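Uncharacterized protein conserved in bacteria (Streptococcus suis, PDB 4FZQ) is a surface antigen fragment, a G5 domain, from a protein that mediates attachment of the pathogen to host cells, probably by binding carbohydrate on their surface. Local coordinates at residues K17-L28 / E67-L78. The protein carries 1 engineered substitution. Residues are numbered along the deposited sequence; the frame is centred on the assembly and turned at random.
Sequences KEEIRYDASLPL and EGQNRILVKGSL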
loop_
_atom_site.group_PDB
_atom_site.type_symbol
_atom_site.label_atom_id
_atom_site.label_comp_id
_atom_site.label_asym_id
_atom_site.label_seq_id
_atom_site.Cartn_x
_atom_site.Cartn_y
_atom_site.Cartn_z
ATOM N N LYS A 17 -0.483 14.186 0.454
ATOM C CA LYS A 17 -1.266 14.576 -0.702
ATOM C C LYS A 17 -0.330 15.380 -1.593
ATOM O O LYS A 17 0.429 16.219 -1.100
ATOM C CB LYS A 17 -2.459 15.434 -0.290
ATOM C CG LYS A 17 -3.487 14.722 0.574
ATOM C CD LYS A 17 -4.643 15.666 0.883
ATOM C CE LYS A 17 -5.691 15.008 1.760
ATOM N NZ LYS A 17 -5.147 14.744 3.115
ATOM N N GLU A 18 -0.367 15.121 -2.899
ATOM C CA GLU A 18 0.503 15.840 -3.811
ATOM C C GLU A 18 -0.279 16.650 -4.827
ATOM O O GLU A 18 -1.043 16.104 -5.628
ATOM C CB GLU A 18 1.426 14.873 -4.553
ATOM C CG GLU A 18 2.610 15.556 -5.238
ATOM C CD GLU A 18 3.488 14.590 -6.031
ATOM O OE1 GLU A 18 3.085 14.186 -7.139
ATOM O OE2 GLU A 18 4.581 14.225 -5.544
ATOM N N GLU A 19 -0.077 17.958 -4.800
ATOM C CA GLU A 19 -0.749 18.831 -5.739
ATOM C C GLU A 19 0.114 19.013 -6.984
ATOM O O GLU A 19 1.320 19.221 -6.876
ATOM C CB GLU A 19 -0.998 20.198 -5.102
ATOM C CG GLU A 19 -1.587 21.190 -6.061
ATOM C CD GLU A 19 -1.825 22.547 -5.444
ATOM O OE1 GLU A 19 -1.455 22.750 -4.264
ATOM O OE2 GLU A 19 -2.388 23.413 -6.151
ATOM N N ILE A 20 -0.491 18.893 -8.165
ATOM C CA ILE A 20 0.235 19.117 -9.409
ATOM C C ILE A 20 -0.279 20.474 -9.867
ATOM O O ILE A 20 -1.473 20.668 -10.100
ATOM C CB ILE A 20 -0.048 18.052 -10.502
ATOM C CG1 ILE A 20 0.665 16.740 -10.177
ATOM C CG2 ILE A 20 0.513 18.525 -11.837
ATOM C CD1 ILE A 20 2.150 16.774 -9.888
ATOM N N ARG A 21 0.642 21.413 -9.983
ATOM C CA ARG A 21 0.311 22.773 -10.350
ATOM C C ARG A 21 1.017 23.132 -11.661
ATOM O O ARG A 21 2.152 22.724 -11.886
ATOM C CB ARG A 21 0.763 23.664 -9.193
ATOM C CG ARG A 21 0.281 25.076 -9.196
ATOM C CD ARG A 21 0.713 25.770 -7.905
ATOM N NE ARG A 21 0.018 25.250 -6.731
ATOM C CZ ARG A 21 0.079 25.804 -5.524
ATOM N NH1 ARG A 21 0.810 26.894 -5.336
ATOM N NH2 ARG A 21 -0.597 25.281 -4.508
ATOM N N TYR A 22 0.338 23.866 -12.537
ATOM C CA TYR A 22 0.932 24.262 -13.818
ATOM C C TYR A 22 1.552 25.649 -13.745
ATOM O O TYR A 22 0.990 26.553 -13.141
ATOM C CB TYR A 22 -0.119 24.261 -14.942
ATOM C CG TYR A 22 0.375 24.847 -16.268
ATOM C CD1 TYR A 22 1.534 24.365 -16.883
ATOM C CD2 TYR A 22 -0.338 25.855 -16.921
ATOM C CE1 TYR A 22 1.966 24.865 -18.114
ATOM C CE2 TYR A 22 0.085 26.365 -18.151
ATOM C CZ TYR A 22 1.236 25.865 -18.747
ATOM O OH TYR A 22 1.648 26.337 -19.983
ATOM N N ASP A 23 2.715 25.803 -14.368
ATOM C CA ASP A 23 3.406 27.084 -14.415
ATOM C C ASP A 23 3.829 27.272 -15.868
ATOM O O ASP A 23 4.651 26.515 -16.382
ATOM C CB ASP A 23 4.633 27.062 -13.495
ATOM C CG ASP A 23 5.398 28.383 -13.493
ATOM O OD1 ASP A 23 6.368 28.503 -12.706
ATOM O OD2 ASP A 23 5.039 29.297 -14.273
ATOM N N ALA A 24 3.254 28.272 -16.532
ATOM C CA ALA A 24 3.569 28.536 -17.931
ATOM C C ALA A 24 5.030 28.946 -18.152
ATOM O O ALA A 24 5.555 28.838 -19.260
ATOM C CB ALA A 24 2.631 29.602 -18.477
ATOM N N SER A 25 5.685 29.399 -17.090
ATOM C CA SER A 25 7.080 29.826 -17.163
ATOM C C SER A 25 8.043 28.673 -17.449
ATOM O O SER A 25 9.018 28.831 -18.180
ATOM C CB SER A 25 7.478 30.487 -15.847
ATOM O OG SER A 25 6.490 31.417 -15.438
ATOM N N LEU A 26 7.768 27.515 -16.864
ATOM C CA LEU A 26 8.628 26.354 -17.047
ATOM C C LEU A 26 8.550 25.772 -18.449
ATOM O O LEU A 26 7.530 25.882 -19.126
ATOM C CB LEU A 26 8.248 25.253 -16.056
ATOM C CG LEU A 26 8.207 25.568 -14.563
ATOM C CD1 LEU A 26 7.621 24.370 -13.834
ATOM C CD2 LEU A 26 9.597 25.889 -14.049
ATOM N N PRO A 27 9.642 25.151 -18.906
ATOM C CA PRO A 27 9.673 24.539 -20.234
ATOM C C PRO A 27 8.660 23.393 -20.300
ATOM O O PRO A 27 7.770 23.304 -19.458
ATOM C CB PRO A 27 11.111 24.055 -20.346
ATOM C CG PRO A 27 11.858 25.112 -19.601
ATOM C CD PRO A 27 11.006 25.298 -18.370
ATOM N N LEU A 28 8.803 22.515 -21.286
ATOM C CA LEU A 28 7.882 21.395 -21.450
ATOM C C LEU A 28 8.044 20.299 -20.401
ATOM O O LEU A 28 7.098 19.985 -19.680
ATOM C CB LEU A 28 8.034 20.773 -22.842
ATOM C CG LEU A 28 9.355 20.056 -23.174
ATOM C CD1 LEU A 28 9.195 19.243 -24.458
ATOM C CD2 LEU A 28 10.477 21.080 -23.309
ATOM N N GLU A 67 -5.458 17.207 8.929
ATOM C CA GLU A 67 -4.916 17.381 7.589
ATOM C C GLU A 67 -3.441 17.742 7.667
ATOM O O GLU A 67 -3.008 18.413 8.600
ATOM C CB GLU A 67 -5.663 18.489 6.845
ATOM C CG GLU A 67 -5.101 18.791 5.458
ATOM C CD GLU A 67 -5.256 17.619 4.491
ATOM O OE1 GLU A 67 -6.410 17.339 4.073
ATOM O OE2 GLU A 67 -4.226 16.974 4.161
ATOM N N GLY A 68 -2.667 17.302 6.681
ATOM C CA GLY A 68 -1.250 17.608 6.680
ATOM C C GLY A 68 -0.921 18.773 5.773
ATOM O O GLY A 68 -1.759 19.633 5.501
ATOM N N GLN A 69 0.315 18.803 5.298
ATOM C CA GLN A 69 0.758 19.856 4.402
ATOM C C GLN A 69 0.992 19.218 3.040
ATOM O O GLN A 69 1.674 18.200 2.939
ATOM C CB GLN A 69 2.050 20.473 4.938
ATOM C CG GLN A 69 2.657 21.554 4.060
ATOM C CD GLN A 69 3.995 22.043 4.594
ATOM O OE1 GLN A 69 4.051 22.728 5.611
ATOM N NE2 GLN A 69 5.081 21.684 3.911
ATOM N N ASN A 70 0.415 19.808 1.999
ATOM C CA ASN A 70 0.572 19.278 0.649
ATOM C C ASN A 70 1.987 19.352 0.098
ATOM O O ASN A 70 2.756 20.263 0.404
ATOM C CB ASN A 70 -0.318 20.018 -0.355
ATOM C CG ASN A 70 -1.774 19.615 -0.278
ATOM O OD1 ASN A 70 -2.141 18.662 0.414
ATOM N ND2 ASN A 70 -2.621 20.341 -1.009
ATOM N N ARG A 71 2.313 18.368 -0.725
ATOM C CA ARG A 71 3.578 18.331 -1.415
ATOM C C ARG A 71 3.130 19.005 -2.715
ATOM O O ARG A 71 2.104 18.626 -3.290
ATOM C CB ARG A 71 3.970 16.879 -1.663
ATOM C CG ARG A 71 5.214 16.662 -2.502
ATOM C CD ARG A 71 5.477 15.169 -2.648
ATOM N NE ARG A 71 6.491 14.877 -3.657
ATOM C CZ ARG A 71 7.780 15.172 -3.529
ATOM N NH1 ARG A 71 8.216 15.766 -2.424
ATOM N NH2 ARG A 71 8.629 14.883 -4.508
ATOM N N ILE A 72 3.844 20.024 -3.168
ATOM C CA ILE A 72 3.431 20.684 -4.398
ATOM C C ILE A 72 4.420 20.453 -5.532
ATOM O O ILE A 72 5.597 20.812 -5.428
ATOM C CB ILE A 72 3.251 22.220 -4.209
ATOM C CG1 ILE A 72 2.001 22.526 -3.383
ATOM C CG2 ILE A 72 3.077 22.891 -5.554
ATOM C CD1 ILE A 72 1.087 21.377 -2.942
ATOM N N LEU A 73 3.936 19.851 -6.613
ATOM C CA LEU A 73 4.774 19.607 -7.775
ATOM C C LEU A 73 4.366 20.623 -8.841
ATOM O O LEU A 73 3.192 20.724 -9.196
ATOM C CB LEU A 73 4.579 18.186 -8.306
ATOM C CG LEU A 73 5.638 17.781 -9.342
ATOM C CD1 LEU A 73 6.956 17.554 -8.614
ATOM C CD2 LEU A 73 5.229 16.522 -10.092
ATOM N N VAL A 74 5.337 21.385 -9.331
ATOM C CA VAL A 74 5.078 22.403 -10.345
ATOM C C VAL A 74 5.696 21.968 -11.673
ATOM O O VAL A 74 6.884 21.665 -11.740
ATOM C CB VAL A 74 5.673 23.777 -9.921
ATOM C CG1 VAL A 74 5.211 24.855 -10.874
ATOM C CG2 VAL A 74 5.236 24.131 -8.500
ATOM N N LYS A 75 4.886 21.924 -12.725
ATOM C CA LYS A 75 5.377 21.511 -14.031
ATOM C C LYS A 75 4.961 22.455 -15.158
ATOM O O LYS A 75 4.092 23.327 -14.993
ATOM C CB LYS A 75 4.912 20.092 -14.335
ATOM C CG LYS A 75 3.421 19.902 -14.221
ATOM C CD LYS A 75 3.035 18.456 -14.486
ATOM C CE LYS A 75 3.367 18.042 -15.904
ATOM N NZ LYS A 75 2.904 16.658 -16.193
ATOM N N GLY A 76 5.589 22.255 -16.313
ATOM C CA GLY A 76 5.328 23.100 -17.457
ATOM C C GLY A 76 4.286 22.590 -18.420
ATOM O O GLY A 76 4.354 22.874 -19.615
ATOM N N SER A 77 3.329 21.820 -17.917
ATOM C CA SER A 77 2.257 21.312 -18.769
ATOM C C SER A 77 0.994 21.233 -17.932
ATOM O O SER A 77 1.069 21.207 -16.712
ATOM C CB SER A 77 2.594 19.923 -19.297
ATOM O OG SER A 77 3.934 19.838 -19.735
ATOM N N LEU A 78 -0.170 21.196 -18.568
ATOM C CA LEU A 78 -1.390 21.094 -17.791
ATOM C C LEU A 78 -2.074 19.759 -18.008
ATOM O O LEU A 78 -2.568 19.481 -19.097
ATOM C CB LEU A 78 -2.377 22.202 -18.142
ATOM C CG LEU A 78 -3.704 22.103 -17.363
ATOM C CD1 LEU A 78 -3.445 22.293 -15.878
ATOM C CD2 LEU A 78 -4.701 23.133 -17.858
HETATM O O HOH W 1 -0.165 15.754 2.812
#
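Parallel pairing of strand 18-22 with strand 71-75 builds one side of the second three-stranded sheet of this elongated G5 domain, in which 71-75 is the central strand and bonds on its other edge to strand 31-35. Six backbone hydrogen bonds run in regular alternation from Arg71 N to Lys17 O, at 2.9 Å, as far as Asp23 N to Lys75 O. Glu18 and Arg71 lie side by side on one face. With CG anti to the backbone N in both (chi1 -164° and 174°), they leave the sheet together, and Arg71 NE gives a bent bond to the anti lone pair of Glu18 OE2 at 2.8 Å, close to the guanidinium plane. On the opposite face, Ile72 lies alongside Glu19, and Ile72 CG2 sits above one face of the Arg21 guanidinium, offset toward its rim. Arg21 NH2 meets Glu19 OE1 at 2.7 Å from above the carboxylate plane; Lys30 of the second subunit adds another salt bridge to that oxygen. Near the start of the ladder, Lys17 NZ reaches the syn lone pair of Glu67 OE2 at 2.6 Å, and Gly68 N also donates to OE2. At the far end, Gly76 C sits at the edge of the Tyr22 ring. Charged pairs thus flank the backbone ladder on both faces, and the two positive partners of Glu19, Arg21 and Lys30 of the second subunit, would be expected to favour its ionised form.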